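Local coordinates for protein zinc chaperone AztD (Citrobacter koseri, PDB 6CMK) that acts as a periplasmic zinc chaperone that binds zinc ions and hands one directly to the solute-binding protein AztC of the AztABCD zinc transport system, at residues Leu38-His43 / Asn49-Leu54; Phe62-Pro67 / Val88-Ala93; Ala77-Ile82 / Val396-Ser401; Ser94-His99 / Ala105-Asp110; Val304-Arg309 / Leu375-Phe380. All coordinates share one frame; numbering follows the deposited sequence.

Interaction 1 of 5, residues Leu38-His43 / Asn49-Leu54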
# COMPACT_ATOMS: atom_id res chain seq x y z
N LEU B 38 12.88 12.23 10.18
CA LEU B 38 12.58 13.58 9.73
C LEU B 38 13.70 14.08 8.84
O LEU B 38 14.88 13.84 9.11
CB LEU B 38 12.44 14.54 10.91
CG LEU B 38 11.54 14.11 12.06
CD1 LEU B 38 11.61 15.15 13.20
CD2 LEU B 38 10.13 13.94 11.56
N PHE B 39 13.33 14.82 7.81
CA PHE B 39 14.28 15.52 6.96
C PHE B 39 13.92 16.99 7.01
O PHE B 39 12.78 17.36 6.71
CB PHE B 39 14.24 14.95 5.54
CG PHE B 39 14.64 13.51 5.48
CD1 PHE B 39 13.74 12.53 5.85
CD2 PHE B 39 15.93 13.15 5.14
CE1 PHE B 39 14.11 11.20 5.85
CE2 PHE B 39 16.30 11.82 5.13
CZ PHE B 39 15.39 10.85 5.49
N ILE B 40 14.87 17.82 7.44
CA ILE B 40 14.59 19.20 7.82
C ILE B 40 15.57 20.11 7.09
O ILE B 40 16.79 19.97 7.26
CB ILE B 40 14.69 19.42 9.33
CG1 ILE B 40 13.84 18.39 10.10
CG2 ILE B 40 14.23 20.82 9.68
CD1 ILE B 40 14.66 17.58 11.06
N ALA B 41 15.04 21.05 6.33
CA ALA B 41 15.86 22.00 5.60
C ALA B 41 15.95 23.32 6.36
O ALA B 41 14.95 23.82 6.88
CB ALA B 41 15.28 22.25 4.20
N ASP B 42 17.16 23.86 6.42
CA ASP B 42 17.39 25.17 7.01
C ASP B 42 16.91 26.25 6.06
O ASP B 42 17.02 26.11 4.84
CB ASP B 42 18.87 25.34 7.32
CG ASP B 42 19.14 26.52 8.23
OD1 ASP B 42 19.37 27.63 7.71
OD2 ASP B 42 19.11 26.32 9.46
N HIS B 43 16.38 27.33 6.62
CA HIS B 43 15.80 28.37 5.78
C HIS B 43 16.87 29.11 5.00
O HIS B 43 16.64 29.50 3.85
CB HIS B 43 15.00 29.37 6.61
CG HIS B 43 14.41 30.47 5.79
ND1 HIS B 43 15.06 31.67 5.57
CD2 HIS B 43 13.25 30.55 5.09
CE1 HIS B 43 14.32 32.44 4.80
NE2 HIS B 43 13.22 31.78 4.49
N ASN B 49 19.12 18.39 7.50
CA ASN B 49 19.36 17.54 8.66
C ASN B 49 18.40 16.36 8.67
O ASN B 49 17.24 16.48 8.27
CB ASN B 49 19.21 18.34 9.96
CG ASN B 49 20.38 19.28 10.20
OD1 ASN B 49 21.51 18.84 10.41
ND2 ASN B 49 20.11 20.57 10.20
N VAL B 50 18.89 15.22 9.12
CA VAL B 50 18.10 14.00 9.25
C VAL B 50 18.07 13.64 10.72
O VAL B 50 19.12 13.57 11.37
CB VAL B 50 18.66 12.83 8.43
CG1 VAL B 50 17.67 11.65 8.42
CG2 VAL B 50 18.99 13.28 7.01
N ILE B 51 16.87 13.42 11.25
CA ILE B 51 16.67 13.20 12.67
C ILE B 51 15.80 11.97 12.83
O ILE B 51 14.86 11.77 12.06
CB ILE B 51 16.03 14.44 13.33
CG1 ILE B 51 17.07 15.58 13.32
CG2 ILE B 51 15.52 14.15 14.74
CD1 ILE B 51 16.67 16.82 14.08
N ASP B 52 16.14 11.14 13.81
CA ASP B 52 15.27 10.03 14.18
C ASP B 52 14.01 10.59 14.82
O ASP B 52 14.07 11.26 15.85
CB ASP B 52 16.00 9.10 15.15
CG ASP B 52 15.22 7.84 15.47
OD1 ASP B 52 13.96 7.84 15.43
OD2 ASP B 52 15.86 6.82 15.78
N ALA B 53 12.86 10.35 14.19
CA ALA B 53 11.62 10.97 14.65
C ALA B 53 11.20 10.45 16.02
O ALA B 53 10.50 11.15 16.75
CB ALA B 53 10.50 10.73 13.64
N LEU B 54 11.60 9.23 16.37
CA LEU B 54 11.06 8.61 17.57
C LEU B 54 11.76 9.09 18.84
O LEU B 54 11.15 9.09 19.92
CB LEU B 54 11.13 7.09 17.43
CG LEU B 54 10.54 6.54 16.11
CD1 LEU B 54 10.52 5.02 16.10
CD2 LEU B 54 9.14 7.08 15.82
O HOH W 1 17.59 21.85 9.64

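Interaction 2 of 5, residues Phe62-Pro67 / Val88-Ala93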
# COMPACT_ATOMS: atom_id res chain seq x y z
N PHE B 62 23.51 16.87 5.73
CA PHE B 62 23.93 16.90 4.33
C PHE B 62 24.10 18.34 3.90
O PHE B 62 23.20 19.17 4.09
CB PHE B 62 22.91 16.21 3.43
CG PHE B 62 22.75 14.76 3.72
CD1 PHE B 62 23.85 13.93 3.73
CD2 PHE B 62 21.51 14.24 3.99
CE1 PHE B 62 23.71 12.58 4.00
CE2 PHE B 62 21.36 12.90 4.26
CZ PHE B 62 22.46 12.07 4.27
N ASN B 63 25.25 18.63 3.30
CA ASN B 63 25.48 19.94 2.71
C ASN B 63 25.14 19.88 1.23
O ASN B 63 25.63 19.01 0.50
CB ASN B 63 26.94 20.37 2.93
CG ASN B 63 27.30 20.43 4.40
OD1 ASN B 63 26.79 21.28 5.14
ND2 ASN B 63 28.17 19.53 4.84
N VAL B 64 24.28 20.80 0.80
CA VAL B 64 23.90 20.89 -0.60
C VAL B 64 24.32 22.28 -1.07
O VAL B 64 25.13 22.94 -0.42
CB VAL B 64 22.39 20.61 -0.79
CG1 VAL B 64 22.08 19.15 -0.45
CG2 VAL B 64 21.52 21.53 0.06
N LYS B 65 23.78 22.73 -2.20
CA LYS B 65 24.28 23.95 -2.81
C LYS B 65 23.51 25.20 -2.38
O LYS B 65 24.11 26.26 -2.21
CB LYS B 65 24.25 23.82 -4.34
CG LYS B 65 24.79 25.03 -5.09
CD LYS B 65 24.73 24.86 -6.61
CE LYS B 65 24.96 26.18 -7.33
NZ LYS B 65 24.68 26.10 -8.80
N GLY B 66 22.19 25.09 -2.20
CA GLY B 66 21.39 26.19 -1.74
C GLY B 66 20.32 25.74 -0.76
O GLY B 66 20.10 24.55 -0.57
N PRO B 67 19.64 26.69 -0.11
CA PRO B 67 18.52 26.31 0.75
C PRO B 67 17.47 25.55 -0.04
O PRO B 67 17.19 25.89 -1.19
CB PRO B 67 17.98 27.66 1.26
CG PRO B 67 19.09 28.62 1.05
CD PRO B 67 19.85 28.14 -0.14
N VAL B 88 19.58 23.35 -8.88
CA VAL B 88 19.86 21.93 -8.72
C VAL B 88 18.80 21.31 -7.83
O VAL B 88 18.22 21.97 -6.96
CB VAL B 88 21.27 21.70 -8.12
CG1 VAL B 88 21.33 22.24 -6.70
CG2 VAL B 88 21.65 20.23 -8.17
N VAL B 89 18.56 20.02 -8.05
CA VAL B 89 17.77 19.20 -7.14
C VAL B 89 18.68 18.06 -6.70
O VAL B 89 19.24 17.35 -7.54
CB VAL B 89 16.49 18.66 -7.80
CG1 VAL B 89 15.64 17.90 -6.79
CG2 VAL B 89 15.70 19.80 -8.43
N SER B 90 18.85 17.92 -5.39
CA SER B 90 19.65 16.84 -4.82
C SER B 90 18.72 15.73 -4.36
O SER B 90 17.53 15.95 -4.14
CB SER B 90 20.48 17.32 -3.62
OG SER B 90 21.39 18.33 -4.00
N THR B 91 19.29 14.54 -4.22
CA THR B 91 18.50 13.35 -3.91
C THR B 91 19.14 12.61 -2.75
O THR B 91 20.35 12.38 -2.74
CB THR B 91 18.39 12.46 -5.14
OG1 THR B 91 19.65 11.82 -5.39
CG2 THR B 91 18.02 13.30 -6.33
N ILE B 92 18.31 12.22 -1.79
CA ILE B 92 18.73 11.55 -0.57
C ILE B 92 18.04 10.19 -0.51
O ILE B 92 16.82 10.10 -0.72
CB ILE B 92 18.38 12.39 0.67
CG1 ILE B 92 19.20 13.68 0.69
CG2 ILE B 92 18.59 11.60 1.96
CD1 ILE B 92 18.66 14.74 1.66
N ALA B 93 18.81 9.15 -0.23
CA ALA B 93 18.21 7.86 0.12
C ALA B 93 17.87 7.90 1.61
O ALA B 93 18.75 8.08 2.45
CB ALA B 93 19.15 6.71 -0.19

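Interaction 3 of 5, residues Ala77-Ile82 / Val396-Ser401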
# COMPACT_ATOMS: atom_id res chain seq x y z
N ALA B 77 11.39 5.95 0.08
CA ALA B 77 12.79 5.57 0.00
C ALA B 77 13.68 6.73 -0.43
O ALA B 77 14.89 6.67 -0.20
CB ALA B 77 12.96 4.39 -0.96
N THR B 78 13.12 7.77 -1.04
CA THR B 78 13.92 8.90 -1.50
C THR B 78 13.30 10.21 -1.04
O THR B 78 12.07 10.34 -0.94
CB THR B 78 14.07 8.91 -3.03
OG1 THR B 78 12.78 8.98 -3.64
CG2 THR B 78 14.80 7.67 -3.49
N ILE B 79 14.19 11.16 -0.73
CA ILE B 79 13.88 12.54 -0.38
C ILE B 79 14.55 13.40 -1.44
O ILE B 79 15.72 13.20 -1.75
CB ILE B 79 14.43 12.92 1.01
CG1 ILE B 79 14.00 11.93 2.09
CG2 ILE B 79 14.05 14.35 1.36
CD1 ILE B 79 12.53 11.87 2.28
N PHE B 80 13.81 14.35 -2.00
CA PHE B 80 14.36 15.27 -2.97
C PHE B 80 14.43 16.67 -2.38
O PHE B 80 13.49 17.12 -1.70
CB PHE B 80 13.54 15.25 -4.26
CG PHE B 80 13.68 13.96 -5.02
CD1 PHE B 80 12.94 12.85 -4.66
CD2 PHE B 80 14.57 13.85 -6.07
CE1 PHE B 80 13.08 11.65 -5.35
CE2 PHE B 80 14.72 12.65 -6.76
CZ PHE B 80 13.97 11.56 -6.39
N ALA B 81 15.55 17.34 -2.61
CA ALA B 81 15.84 18.64 -2.04
C ALA B 81 15.97 19.63 -3.20
O ALA B 81 17.00 19.67 -3.89
CB ALA B 81 17.11 18.59 -1.19
N ILE B 82 14.90 20.39 -3.42
CA ILE B 82 14.81 21.30 -4.55
C ILE B 82 15.41 22.63 -4.12
O ILE B 82 14.94 23.25 -3.16
CB ILE B 82 13.35 21.46 -5.02
CG1 ILE B 82 12.81 20.18 -5.66
CG2 ILE B 82 13.25 22.58 -6.05
CD1 ILE B 82 12.44 19.04 -4.71
N VAL B 396 9.88 17.04 6.06
CA VAL B 396 9.11 15.88 5.63
C VAL B 396 9.53 14.69 6.48
O VAL B 396 10.60 14.68 7.09
CB VAL B 396 9.27 15.55 4.12
CG1 VAL B 396 8.74 16.69 3.26
CG2 VAL B 396 10.73 15.21 3.78
N ALA B 397 8.66 13.69 6.53
CA ALA B 397 8.86 12.50 7.36
C ALA B 397 8.55 11.24 6.56
O ALA B 397 7.60 11.23 5.78
CB ALA B 397 7.97 12.52 8.60
N VAL B 398 9.32 10.19 6.78
CA VAL B 398 9.04 8.87 6.21
C VAL B 398 9.15 7.82 7.31
O VAL B 398 9.74 8.05 8.37
CB VAL B 398 9.99 8.50 5.04
CG1 VAL B 398 9.93 9.55 3.94
CG2 VAL B 398 11.42 8.29 5.53
N GLY B 399 8.59 6.65 7.04
CA GLY B 399 8.80 5.54 7.95
C GLY B 399 7.55 4.70 8.11
O GLY B 399 6.56 4.86 7.40
N GLY B 400 7.62 3.80 9.09
CA GLY B 400 6.61 2.78 9.36
C GLY B 400 7.22 1.67 10.20
O GLY B 400 8.16 1.90 10.96
N SER B 401 6.71 0.46 10.04
CA SER B 401 7.31 -0.66 10.77
C SER B 401 7.22 -1.92 9.92
O SER B 401 6.42 -2.02 8.99
CB SER B 401 6.64 -0.87 12.13
OG SER B 401 5.38 -1.51 12.01

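Interaction 4 of 5, residues Ser94-His99 / Ala105-Asp110. With ZN (zinc ion), chain I.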
# COMPACT_ATOMS: atom_id res chain seq x y z
N SER B 94 16.59 7.76 1.91
CA SER B 94 16.14 7.94 3.29
C SER B 94 16.72 6.88 4.21
O SER B 94 16.87 7.12 5.42
CB SER B 94 14.63 7.89 3.34
OG SER B 94 14.18 6.57 3.09
N GLY B 95 17.02 5.70 3.68
CA GLY B 95 17.49 4.60 4.48
C GLY B 95 16.38 3.76 5.07
O GLY B 95 16.67 2.88 5.89
N ILE B 96 15.13 4.01 4.71
CA ILE B 96 14.00 3.20 5.16
C ILE B 96 13.22 2.78 3.93
O ILE B 96 12.77 3.63 3.16
CB ILE B 96 13.09 3.95 6.15
CG1 ILE B 96 13.87 4.36 7.40
CG2 ILE B 96 11.90 3.05 6.52
CD1 ILE B 96 13.10 5.26 8.37
N ALA B 97 13.07 1.47 3.74
CA ALA B 97 12.30 0.96 2.63
C ALA B 97 11.56 -0.29 3.07
O ALA B 97 11.95 -0.96 4.04
CB ALA B 97 13.21 0.66 1.42
N PHE B 98 10.48 -0.60 2.37
CA PHE B 98 9.60 -1.70 2.74
C PHE B 98 9.40 -2.68 1.59
O PHE B 98 9.58 -2.35 0.41
CB PHE B 98 8.24 -1.19 3.20
CG PHE B 98 8.31 -0.34 4.43
CD1 PHE B 98 8.38 -0.92 5.68
CD2 PHE B 98 8.32 1.05 4.32
CE1 PHE B 98 8.44 -0.13 6.84
CE2 PHE B 98 8.38 1.83 5.46
CZ PHE B 98 8.45 1.25 6.71
N HIS B 99 9.04 -3.90 1.97
CA HIS B 99 8.57 -4.92 1.05
C HIS B 99 7.17 -5.35 1.47
O HIS B 99 6.95 -5.69 2.64
CB HIS B 99 9.50 -6.12 1.03
CG HIS B 99 10.90 -5.79 0.62
ND1 HIS B 99 11.26 -5.54 -0.68
CD2 HIS B 99 12.04 -5.67 1.35
CE1 HIS B 99 12.55 -5.28 -0.74
NE2 HIS B 99 13.05 -5.35 0.48
N ALA B 105 4.82 -7.04 6.36
CA ALA B 105 5.75 -6.21 5.63
C ALA B 105 7.13 -6.40 6.23
O ALA B 105 7.26 -6.66 7.44
CB ALA B 105 5.36 -4.72 5.66
N ASP B 106 8.15 -6.32 5.39
CA ASP B 106 9.54 -6.28 5.81
C ASP B 106 10.02 -4.84 5.76
O ASP B 106 9.63 -4.08 4.88
CB ASP B 106 10.42 -7.13 4.89
CG ASP B 106 10.15 -8.61 5.03
OD1 ASP B 106 9.24 -8.99 5.79
OD2 ASP B 106 10.86 -9.39 4.35
N ILE B 107 10.90 -4.49 6.70
CA ILE B 107 11.50 -3.15 6.72
C ILE B 107 13.01 -3.29 6.57
O ILE B 107 13.66 -4.07 7.29
CB ILE B 107 11.13 -2.37 8.00
CG1 ILE B 107 11.65 -0.93 7.91
CG2 ILE B 107 11.66 -3.06 9.26
CD1 ILE B 107 11.23 -0.04 9.10
N ASP B 108 13.57 -2.55 5.61
CA ASP B 108 15.01 -2.48 5.35
C ASP B 108 15.51 -1.13 5.84
O ASP B 108 15.07 -0.09 5.34
CB ASP B 108 15.31 -2.64 3.86
CG ASP B 108 14.97 -4.02 3.33
OD1 ASP B 108 14.87 -4.97 4.12
OD2 ASP B 108 14.83 -4.14 2.09
N ILE B 109 16.46 -1.15 6.77
CA ILE B 109 16.96 0.07 7.41
C ILE B 109 18.45 0.19 7.12
O ILE B 109 19.23 -0.72 7.41
CB ILE B 109 16.70 0.07 8.92
CG1 ILE B 109 15.20 0.07 9.20
CG2 ILE B 109 17.34 1.30 9.57
CD1 ILE B 109 14.84 -0.25 10.62
N ASP B 110 18.84 1.33 6.56
CA ASP B 110 20.25 1.66 6.36
C ASP B 110 20.45 3.12 6.76
O ASP B 110 19.49 3.86 6.98
CB ASP B 110 20.67 1.44 4.91
CG ASP B 110 20.37 0.04 4.42
OD1 ASP B 110 20.82 -0.92 5.07
OD2 ASP B 110 19.67 -0.10 3.39
ZN ZN I . 8.56 -10.91 4.97

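Interaction 5 of 5, residues Val304-Arg309 / Leu375-Phe380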
# COMPACT_ATOMS: atom_id res chain seq x y z
N VAL B 304 -0.98 20.11 6.32
CA VAL B 304 -0.58 18.77 5.92
C VAL B 304 -1.68 17.80 6.31
O VAL B 304 -2.48 18.07 7.21
CB VAL B 304 0.75 18.28 6.56
CG1 VAL B 304 1.92 19.23 6.30
CG2 VAL B 304 0.58 18.05 8.07
N VAL B 305 -1.71 16.64 5.65
CA VAL B 305 -2.65 15.60 6.03
C VAL B 305 -1.98 14.66 7.03
O VAL B 305 -0.75 14.59 7.15
CB VAL B 305 -3.20 14.80 4.82
CG1 VAL B 305 -3.78 15.75 3.77
CG2 VAL B 305 -2.13 13.89 4.21
N ASP B 306 -2.80 13.95 7.79
CA ASP B 306 -2.28 12.90 8.66
C ASP B 306 -2.31 11.60 7.86
O ASP B 306 -3.41 11.14 7.50
CB ASP B 306 -3.11 12.77 9.93
CG ASP B 306 -2.46 11.88 10.98
OD1 ASP B 306 -1.92 10.80 10.62
OD2 ASP B 306 -2.49 12.24 12.17
N PRO B 307 -1.16 11.02 7.52
CA PRO B 307 -1.16 9.80 6.69
C PRO B 307 -1.57 8.56 7.45
O PRO B 307 -2.00 7.58 6.82
CB PRO B 307 0.30 9.70 6.23
CG PRO B 307 1.08 10.39 7.29
CD PRO B 307 0.20 11.48 7.83
N VAL B 308 -1.47 8.58 8.77
CA VAL B 308 -1.78 7.42 9.61
C VAL B 308 -3.24 7.44 10.05
O VAL B 308 -3.93 6.41 9.98
CB VAL B 308 -0.82 7.40 10.82
CG1 VAL B 308 -1.17 6.25 11.77
CG2 VAL B 308 0.62 7.28 10.37
N ARG B 309 -3.73 8.58 10.52
CA ARG B 309 -5.13 8.75 10.91
C ARG B 309 -5.83 9.50 9.78
O ARG B 309 -5.87 10.73 9.73
CB ARG B 309 -5.24 9.48 12.25
CG ARG B 309 -4.63 8.71 13.41
CD ARG B 309 -4.00 9.64 14.44
NE ARG B 309 -2.74 10.16 13.90
CZ ARG B 309 -1.57 9.54 14.01
NH1 ARG B 309 -1.46 8.40 14.69
NH2 ARG B 309 -0.50 10.08 13.46
N LEU B 375 4.24 16.84 19.25
CA LEU B 375 2.94 16.64 19.88
C LEU B 375 2.48 15.21 19.69
O LEU B 375 2.71 14.60 18.65
CB LEU B 375 1.88 17.56 19.28
CG LEU B 375 2.11 19.06 19.42
CD1 LEU B 375 2.85 19.62 18.20
CD2 LEU B 375 0.78 19.75 19.62
N ASP B 376 1.78 14.70 20.70
CA ASP B 376 1.07 13.44 20.55
C ASP B 376 -0.15 13.67 19.67
O ASP B 376 -0.94 14.59 19.91
CB ASP B 376 0.66 12.89 21.92
CG ASP B 376 -0.13 11.60 21.81
OD1 ASP B 376 0.49 10.54 21.59
OD2 ASP B 376 -1.37 11.64 21.94
N ALA B 377 -0.32 12.84 18.64
CA ALA B 377 -1.33 13.15 17.64
C ALA B 377 -2.75 13.03 18.19
O ALA B 377 -3.62 13.82 17.81
CB ALA B 377 -1.18 12.24 16.42
N THR B 378 -3.00 12.07 19.07
CA THR B 378 -4.36 11.83 19.51
C THR B 378 -4.76 12.75 20.66
O THR B 378 -5.87 13.28 20.67
CB THR B 378 -4.54 10.36 19.89
OG1 THR B 378 -3.61 10.00 20.91
CG2 THR B 378 -4.33 9.47 18.66
N SER B 379 -3.85 12.97 21.62
CA SER B 379 -4.12 13.91 22.70
C SER B 379 -3.94 15.35 22.25
O SER B 379 -4.49 16.27 22.86
CB SER B 379 -3.21 13.63 23.90
OG SER B 379 -1.91 14.14 23.69
N PHE B 380 -3.15 15.57 21.20
CA PHE B 380 -2.95 16.90 20.65
C PHE B 380 -2.30 17.82 21.67
O PHE B 380 -2.65 19.00 21.79
CB PHE B 380 -4.27 17.48 20.14
CG PHE B 380 -4.13 18.30 18.89
CD1 PHE B 380 -3.70 17.72 17.71
CD2 PHE B 380 -4.46 19.64 18.88
CE1 PHE B 380 -3.58 18.46 16.56
CE2 PHE B 380 -4.35 20.39 17.72
CZ PHE B 380 -3.91 19.80 16.56

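Interaction 1 of 5, residues Leu38-His43 / Asn49-Leu54
A beta hairpin of one propeller blade brings Leu38, Phe39 and Ile40 opposite Ile51, Val50 and Asn49. The strands are antiparallel. Leu38 and Ile51 form one hydrogen-bonded pair, with Leu38 N 2.8 Å from Ile51 O. Ile40 and Asn49 form the other, and Asn49 N lies 2.8 Å from Ile40 O. Phe39 and Val50 are the non-hydrogen-bonded pair between them. Their side chains run alongside each other. Val50 CG1 sits over one face of the Phe39 ring, 4.0 Å from its centroid and 28° off the normal, a CH-pi contact. Val50 CG1 is anti to the backbone N (chi1 -171°), which leaves CG2 to touch Phe39 CD2 at 3.6 Å. On the other face of the sheet Ile40 CD1 crosses to Ile51 CD1 at 3.7 Å. Leu38 CD2 reaches past the strand end to Ala53 CB, 3.8 Å away. One water bonds both Ile40 O and Asn49 ND2, while Asn49 OD1 is bonded to Thr61 OG1. Strand 32-42 also pairs with strand 392-403, so N- and C-terminal strands share one sheet, the ring closure typical of beta propellers.

Interaction 2 of 5, residues Phe62-Pro67 / Val88-Ala93
Ser90 OG is hydrogen-bonded to Gln83 NE2, and the same oxygen packs against Val64, with CG1 of Val64 3.7 Å from OG of Ser90. The Ser90 hydroxyl lies anti to its carbonyl carbon (chi1 -61°), where it can meet both. Val64 CG1 also touches Ser90 CB at 4.0 Å. The other end of the Gln83 amide, OE1, accepts from the backbone N of Lys65 and of Gly66, so this one amide bonds to both segments. The contact is a face-to-face meeting of two neighbouring propeller blades. Strand 58-63 is an edge strand of its sheet, and residues 62-65 run nearly antiparallel to 88-92 of strand 88-100 in the next sheet. The facing CA atoms, Val64 and Ser90, are 7.2 Å apart, so side chains and not backbone bonds join the two. At one end Phe62 and Ile92 cross at a slant. Ring atom CD2 of Phe62 meets CD1 of Ile92 at 3.7 Å, and CE2 of Phe62 meets CG2 of Ile92 at 3.8 Å. Both gamma branches of Ile92 thus lead to the ring. At the other end Lys65 CB rests on Val88 CG1 at 4.1 Å. The Lys65 chain then runs on extended, and its NZ bonds to Ala86 O, two residues before Val88.

Interaction 3 of 5, residues Ala77-Ile82 / Val396-Ser401
Ile79 alone in 77-82 carries the contact, reaching Val396 and Val398 of segment 396-401, on strand 392-403. Before it in the chain, Ala77 and Thr78 point away from that strand. Ile79 turns toward the two valines. Its CG1 stands anti to the carbonyl carbon (chi1 -52°), and a second bend at chi2 (-62°) brings CD1 to both. Ile79 CD1 lies 3.9 Å from Val398 CG1 and 4.1 Å from Val396 CG2. The other branch helps as well: Ile79 CG2 is 4.2 Å from Val396 CG2. Ile79 and Val396 meet tip to tip, while Val398 comes in at a slant. The valines are two residues apart on a strand, so both face the same way. The CA atoms of Ile79 and Val396 are 8.4 Å apart, and the link is purely apolar. It joins facing sheets of adjacent propeller blades. Phe39 of strand 32-42 touches Ile79, Val396 and Val398, and Ile92 of strand 88-100 covers Ile79 as well. Arg72 of strand 69-72 lies against Ile79 and Val398, and Leu70 of that strand lies against Val396.

Interaction 4 of 5, residues Ser94-His99 / Ala105-Asp110
His99 and Asp106 face each other as a hydrogen-bonded pair, and Asp106 OD1 binds the zinc ion at 2.2 Å. His101 ND1 binds the same zinc, and His405 NE2 is hydrogen-bonded to Asp106 OD1. His104 and His405 are the further residues of this high-affinity site, whose zinc is the one passed to AztC. His101 and His104 lie on the short loop that joins these strands, so the hairpin presents most of the site. The Asp106 CB packs against His99 CB at 4.1 Å. His99 donates from NE2 to Asp108 OD2 at 2.7 Å, with a bent N-H angle of 132°. NE2 comes to the syn side of OD2 but out of the carboxylate plane, and the imidazole and carboxylate planes are 67° apart. Backbone bonds join the strands behind these groups. Asp108 N bonds nearly straight to Ala97 O at 2.8 Å, and the last rung is Asp110 N to Gly95 O at 2.7 Å. On the other face Phe98 CE1 lies 3.5 Å from Ile107 CG1. The Ile107 side chain lies alongside that of Phe98, with CG1 anti to the backbone N (chi1 -173°). Further out, Ser94 OG accepts from Ile96 N, an ST turn, and is also hydrogen-bonded to Gly76 O. The backbone of Ala105 and Ile107 bonds to Lys403 of strand 392-403. Ile109 packs on Val33 of strand 32-42, and Trp348 of the second subunit touches Ala105.

Interaction 5 of 5, residues Val304-Arg309 / Leu375-Phe380
The methyl group of Ala377 lies over a face of the Arg309 guanidinium, a meeting of an apolar carbon with a charged plane. Ala377 CB is 3.6 Å from both NE and CZ of Arg309, set toward the rim of the group. Val308 CB lies over the opposite face, also toward the rim. The edge is used by Asp306. Arg309 NE donates to Asp306 OD2 at 2.7 Å, in the guanidinium plane, on the syn side of OD2 but tilted out of the carboxylate plane, a salt bridge. The NH2 bond to the same oxygen is weak. Bends at chi2 (146°) and chi3 (-74°) fold the arginine chain back to reach this acid. Asp306 OD1 accepts from Val308 N and Arg309 N, each at 2.9 Å, an Asx turn and Asx motif that shape the loop. Across the contact Arg309 CD also approaches Thr378 CG2 at 4.2 Å. Tyr314 OH also bonds to Asp306 OD2, while Asp359 O and Asn360 OD1 take NH2 and NH1 of Arg309. The contact thus joins turns at the ends of strands 300-305 and 371-376, from neighbouring blades, with Val357 of strand 355-358 packed against Asp306 and Arg309.

From the N terminus, interaction 1 closes first, as a short hairpin within strands 32-42 and 47-52. Interaction 2 follows in series, taking the next strand of that sheet to the sheet of 88-100. Interaction 3 closes a far larger loop, from 77-82 to 396-401, and crosses interaction 2 because their segments alternate. Interactions 4 and 5 both fall within that loop. Interaction 4 continues strand 88-100 into the hairpin at the zinc site, and interaction 5 joins two later blades. Phe39 touches residues of interactions 2, 3 and 4. Strand 392-403 of interaction 3 pairs with strand 32-42 of interaction 1.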